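Local coordinates for response regulator receiver protein (Paraburkholderia phymatum, PDB 5TE9) that probably acts as a phosphorylation-controlled receiver in bacterial two-component signalling, accepting a phosphoryl group on an aspartate within a CheY-like domain, at residues 30-35 and 128-133; 18-23 and 42-47. All blocks are in the same frame, centred on the assembly; numbering follows the deposited sequence.

Contact 1. Residues 30-35 and 128-133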
# COMPACT_ATOMS: atom_id res chain seq x y z
N VAL A 30 13.42 8.82 12.03
CA VAL A 30 12.59 7.73 12.55
C VAL A 30 11.15 8.20 12.70
O VAL A 30 10.20 7.45 12.43
CB VAL A 30 13.15 7.20 13.88
CG1 VAL A 30 12.08 6.42 14.64
CG2 VAL A 30 14.36 6.33 13.64
N MET A 31 10.96 9.46 13.12
CA MET A 31 9.62 10.00 13.30
C MET A 31 8.86 10.03 11.97
O MET A 31 7.68 9.69 11.92
CB MET A 31 9.72 11.40 13.91
CG MET A 31 8.73 11.66 15.03
SD MET A 31 8.40 10.16 15.98
CE MET A 31 6.60 10.20 16.02
N ILE A 32 9.54 10.42 10.89
CA ILE A 32 8.91 10.48 9.57
C ILE A 32 8.38 9.12 9.14
O ILE A 32 7.27 9.00 8.61
CB ILE A 32 9.91 11.05 8.55
CG1 ILE A 32 10.13 12.54 8.82
CG2 ILE A 32 9.45 10.78 7.11
CD1 ILE A 32 11.41 13.08 8.23
N THR A 33 9.16 8.06 9.38
CA THR A 33 8.72 6.74 8.98
C THR A 33 7.57 6.25 9.86
O THR A 33 6.61 5.66 9.36
CB THR A 33 9.90 5.78 9.01
OG1 THR A 33 10.95 6.29 8.17
CG2 THR A 33 9.48 4.42 8.52
N ARG A 34 7.65 6.50 11.17
CA ARG A 34 6.58 6.07 12.08
C ARG A 34 5.25 6.69 11.69
O ARG A 34 4.23 5.99 11.60
CB ARG A 34 6.94 6.45 13.52
CG ARG A 34 7.64 5.35 14.29
CD ARG A 34 8.15 5.80 15.65
NE ARG A 34 8.87 4.73 16.33
CZ ARG A 34 9.68 4.90 17.37
NH1 ARG A 34 9.88 6.12 17.86
NH2 ARG A 34 10.29 3.86 17.92
N GLU A 35 5.25 8.00 11.45
CA GLU A 35 4.03 8.69 11.08
C GLU A 35 3.53 8.27 9.71
O GLU A 35 2.32 8.21 9.49
CB GLU A 35 4.25 10.20 11.14
CG GLU A 35 4.43 10.70 12.55
CD GLU A 35 5.04 12.09 12.61
OE1 GLU A 35 4.84 12.88 11.65
OE2 GLU A 35 5.73 12.38 13.61
N THR A 128 17.01 7.15 -1.00
CA THR A 128 17.41 8.33 -0.25
C THR A 128 16.50 8.49 0.95
O THR A 128 15.31 8.19 0.90
CB THR A 128 17.34 9.54 -1.16
OG1 THR A 128 18.04 9.22 -2.37
CG2 THR A 128 18.01 10.73 -0.52
N LYS A 129 17.07 8.91 2.04
CA LYS A 129 16.23 9.13 3.19
C LYS A 129 15.75 10.58 3.19
O LYS A 129 16.32 11.43 2.52
CB LYS A 129 17.01 8.79 4.46
CG LYS A 129 17.87 9.89 4.95
CD LYS A 129 18.43 9.54 6.31
CE LYS A 129 19.79 8.90 6.17
NZ LYS A 129 20.59 9.09 7.41
N PRO A 130 14.67 10.89 3.93
CA PRO A 130 13.94 10.04 4.87
C PRO A 130 12.98 9.12 4.17
O PRO A 130 12.64 9.34 3.02
CB PRO A 130 13.20 11.04 5.74
CG PRO A 130 12.91 12.15 4.80
CD PRO A 130 14.08 12.24 3.85
N VAL A 131 12.54 8.10 4.89
CA VAL A 131 11.62 7.12 4.34
C VAL A 131 10.22 7.55 4.77
O VAL A 131 9.66 7.07 5.76
CB VAL A 131 11.96 5.70 4.79
CG1 VAL A 131 10.86 4.72 4.31
CG2 VAL A 131 13.32 5.32 4.26
N ASP A 132 9.65 8.46 4.00
CA ASP A 132 8.22 8.72 4.07
C ASP A 132 7.48 7.64 3.28
O ASP A 132 8.08 6.70 2.77
CB ASP A 132 7.91 10.13 3.55
CG ASP A 132 7.99 10.20 2.05
OD1 ASP A 132 7.17 10.93 1.46
OD2 ASP A 132 8.85 9.50 1.48
N PHE A 133 6.16 7.78 3.18
CA PHE A 133 5.37 6.72 2.56
C PHE A 133 5.68 6.58 1.08
O PHE A 133 5.74 5.47 0.55
CB PHE A 133 3.87 6.97 2.77
CG PHE A 133 2.99 5.87 2.24
CD1 PHE A 133 2.97 4.62 2.85
CD2 PHE A 133 2.17 6.09 1.15
CE1 PHE A 133 2.15 3.61 2.38
CE2 PHE A 133 1.35 5.08 0.66
CZ PHE A 133 1.34 3.84 1.28
O HOH W 1 13.36 7.40 7.60
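Thr-33 OG1 donates a hydrogen bond to Val-131 O at 2.8 Å. The donor approaches at 126° to the C=O bond and lies 28° out of the carbonyl plane. With OG1 anti to its own carbonyl carbon (chi1 -56°), the hydroxyl can also accept a bond of 2.7 Å from a water, which in turn accepts a hydrogen bond from Val-131 N at 2.9 Å. Both polar backbone atoms of Val-131 are thus served by one small threonine of helix 27-39, directly or through water. Beside this polar pair, Ile-32 supplies the apolar half: CD1 rests on Pro-130 CB at 3.7 Å, and CG2 packs against Asp-132 CA at 3.9 Å. After strand 126-128 comes the cis Lys-129–Pro-130 peptide bond characteristic of CheY-like receiver domains. Just before it, Lys-129 NZ forms a salt bridge with Asp-77, the predicted phosphorylation site. Further out, Asp-132 N-caps helix 133-142: its OD2 accepts a hydrogen bond from Arg-135 N, a short acidic side chain being well suited to a helix start. Thr-33 also touches Leu-46 of strand 46-49, where Val-30 and Arg-34 pack as well.

Contact 2. Residues 18-23 and 42-47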
# COMPACT_ATOMS: atom_id res chain seq x y z
N ILE A 18 5.04 -9.66 7.26
CA ILE A 18 6.47 -9.42 7.47
C ILE A 18 6.69 -8.18 8.33
O ILE A 18 6.08 -7.12 8.10
CB ILE A 18 7.24 -9.32 6.13
CG1 ILE A 18 6.78 -8.15 5.28
CG2 ILE A 18 7.16 -10.62 5.36
CD1 ILE A 18 7.94 -7.29 4.80
N HIS A 19 7.56 -8.32 9.33
CA HIS A 19 7.99 -7.20 10.15
C HIS A 19 9.13 -6.46 9.47
O HIS A 19 9.91 -7.04 8.70
CB HIS A 19 8.43 -7.67 11.54
CG HIS A 19 7.37 -8.38 12.32
ND1 HIS A 19 7.25 -8.26 13.69
CD2 HIS A 19 6.40 -9.24 11.93
CE1 HIS A 19 6.24 -9.01 14.11
NE2 HIS A 19 5.71 -9.61 13.06
N ILE A 20 9.22 -5.18 9.78
CA ILE A 20 10.18 -4.27 9.18
C ILE A 20 11.10 -3.76 10.29
O ILE A 20 10.63 -3.33 11.34
CB ILE A 20 9.45 -3.12 8.47
CG1 ILE A 20 8.60 -3.69 7.33
CG2 ILE A 20 10.42 -2.06 7.96
CD1 ILE A 20 7.67 -2.69 6.69
N LEU A 21 12.41 -3.83 10.06
CA LEU A 21 13.42 -3.35 11.01
C LEU A 21 14.10 -2.12 10.43
O LEU A 21 14.74 -2.20 9.37
CB LEU A 21 14.45 -4.42 11.35
CG LEU A 21 15.55 -3.97 12.34
CD1 LEU A 21 14.99 -3.65 13.73
CD2 LEU A 21 16.66 -5.01 12.45
N LEU A 22 13.96 -1.00 11.10
CA LEU A 22 14.52 0.27 10.64
C LEU A 22 15.69 0.58 11.56
O LEU A 22 15.50 0.77 12.76
CB LEU A 22 13.49 1.39 10.67
CG LEU A 22 14.04 2.81 10.49
CD1 LEU A 22 14.67 2.99 9.15
CD2 LEU A 22 12.92 3.79 10.64
N VAL A 23 16.88 0.59 10.98
CA VAL A 23 18.11 0.85 11.70
C VAL A 23 18.50 2.27 11.29
O VAL A 23 19.15 2.48 10.27
CB VAL A 23 19.20 -0.17 11.38
CG1 VAL A 23 20.34 -0.04 12.35
CG2 VAL A 23 18.63 -1.58 11.46
N LEU A 42 -0.29 1.29 7.33
CA LEU A 42 0.51 0.10 7.11
C LEU A 42 0.37 -0.80 8.31
O LEU A 42 0.58 -0.36 9.45
CB LEU A 42 1.98 0.44 6.88
CG LEU A 42 2.39 0.53 5.41
CD1 LEU A 42 3.72 1.23 5.33
CD2 LEU A 42 2.47 -0.86 4.81
N LEU A 43 -0.01 -2.04 8.08
CA LEU A 43 -0.12 -2.97 9.19
C LEU A 43 1.20 -3.61 9.57
O LEU A 43 1.27 -4.24 10.63
CB LEU A 43 -1.13 -4.07 8.85
CG LEU A 43 -2.58 -3.65 9.08
CD1 LEU A 43 -3.52 -4.84 8.98
CD2 LEU A 43 -2.69 -2.99 10.44
N ASN A 44 2.24 -3.46 8.76
CA ASN A 44 3.48 -4.20 8.99
C ASN A 44 4.14 -3.69 10.26
O ASN A 44 4.47 -2.50 10.33
CB ASN A 44 4.43 -4.04 7.80
CG ASN A 44 3.88 -4.62 6.53
OD1 ASN A 44 3.24 -3.93 5.74
ND2 ASN A 44 4.11 -5.91 6.33
N PRO A 45 4.34 -4.53 11.28
CA PRO A 45 5.05 -4.07 12.49
C PRO A 45 6.37 -3.41 12.13
O PRO A 45 7.20 -3.99 11.44
CB PRO A 45 5.29 -5.36 13.28
CG PRO A 45 4.26 -6.31 12.79
CD PRO A 45 3.94 -5.94 11.37
N LEU A 46 6.55 -2.17 12.57
CA LEU A 46 7.79 -1.43 12.37
C LEU A 46 8.62 -1.47 13.65
O LEU A 46 8.17 -1.01 14.70
CB LEU A 46 7.49 0.01 11.97
CG LEU A 46 8.72 0.91 11.93
CD1 LEU A 46 9.81 0.44 10.92
CD2 LEU A 46 8.22 2.29 11.60
N HIS A 47 9.83 -2.02 13.56
CA HIS A 47 10.76 -2.05 14.67
C HIS A 47 11.95 -1.14 14.39
O HIS A 47 12.36 -0.97 13.25
CB HIS A 47 11.27 -3.47 14.92
CG HIS A 47 10.18 -4.46 15.18
ND1 HIS A 47 9.88 -4.91 16.45
CD2 HIS A 47 9.34 -5.11 14.34
CE1 HIS A 47 8.90 -5.80 16.38
NE2 HIS A 47 8.55 -5.93 15.12
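His-19 lays one face of its imidazole under the ring of Pro-45, whose CG sits over the centre, 3.5 Å from the ring centroid, in a CH-pi contact. Chi1 (-60°) places CG of His-19 anti to the carbonyl carbon, and chi2 (-145°) turns ND1 toward His-47. ND1 of His-19 and NE2 of His-47 share a hydrogen bond of 3.0 Å, and the two rings meet rim to rim with planes only 14° apart. The compact, rigid proline suits this place because its aliphatic ring covers the imidazole. Pro-45 O accepts a hydrogen bond from Ile-20 N at 2.9 Å. Ile-20 O then receives His-47 N at 2.7 Å, so Ile-20 bonds to the residues on either side of Leu-46, the usual parallel pattern; Leu-22 N continues the ladder to His-47 O. These are neighbouring strands of the parallel sheet in the receiver fold, linked by a beta-alpha-beta crossover through helix 27-39. On the sheet face turned to that helix, Leu-46 CD1 reaches Ile-20 CG2 at 3.9 Å and Leu-22 CB at 3.8 Å, and Phe-37 joins the cluster. Before the strand, Asn-44 uses both ends of its amide: ND2 donates to a lone pair of Ile-18 O at 2.9 Å, while OD1 accepts a hydrogen bond from Val-150 N of the second subunit. The histidine pair needs one nitrogen to carry the hydrogen and the other to accept the bond, so protonation of both rings would probably weaken this link between the strands.

Overall arrangement
From the N terminus, strand 19-23 opens contact 2, helix 27-39 then contributes residues 30-35 to contact 1, and segment 42-47 returns to close contact 2 after a short, mostly helical excursion. Contact 1 closes much later, when 128-133 comes back to the helix after 92 intervening residues. The segments alternate along the chain, so the two closures cross: the helix that makes the crossover in contact 2 is itself held by the far end of the domain in contact 1. They meet where Thr-33 packs on Leu-46 and Leu-22, and Phe-133 on Leu-42. Together they join one edge of the sheet, its covering helix and the loop into helix 133-142.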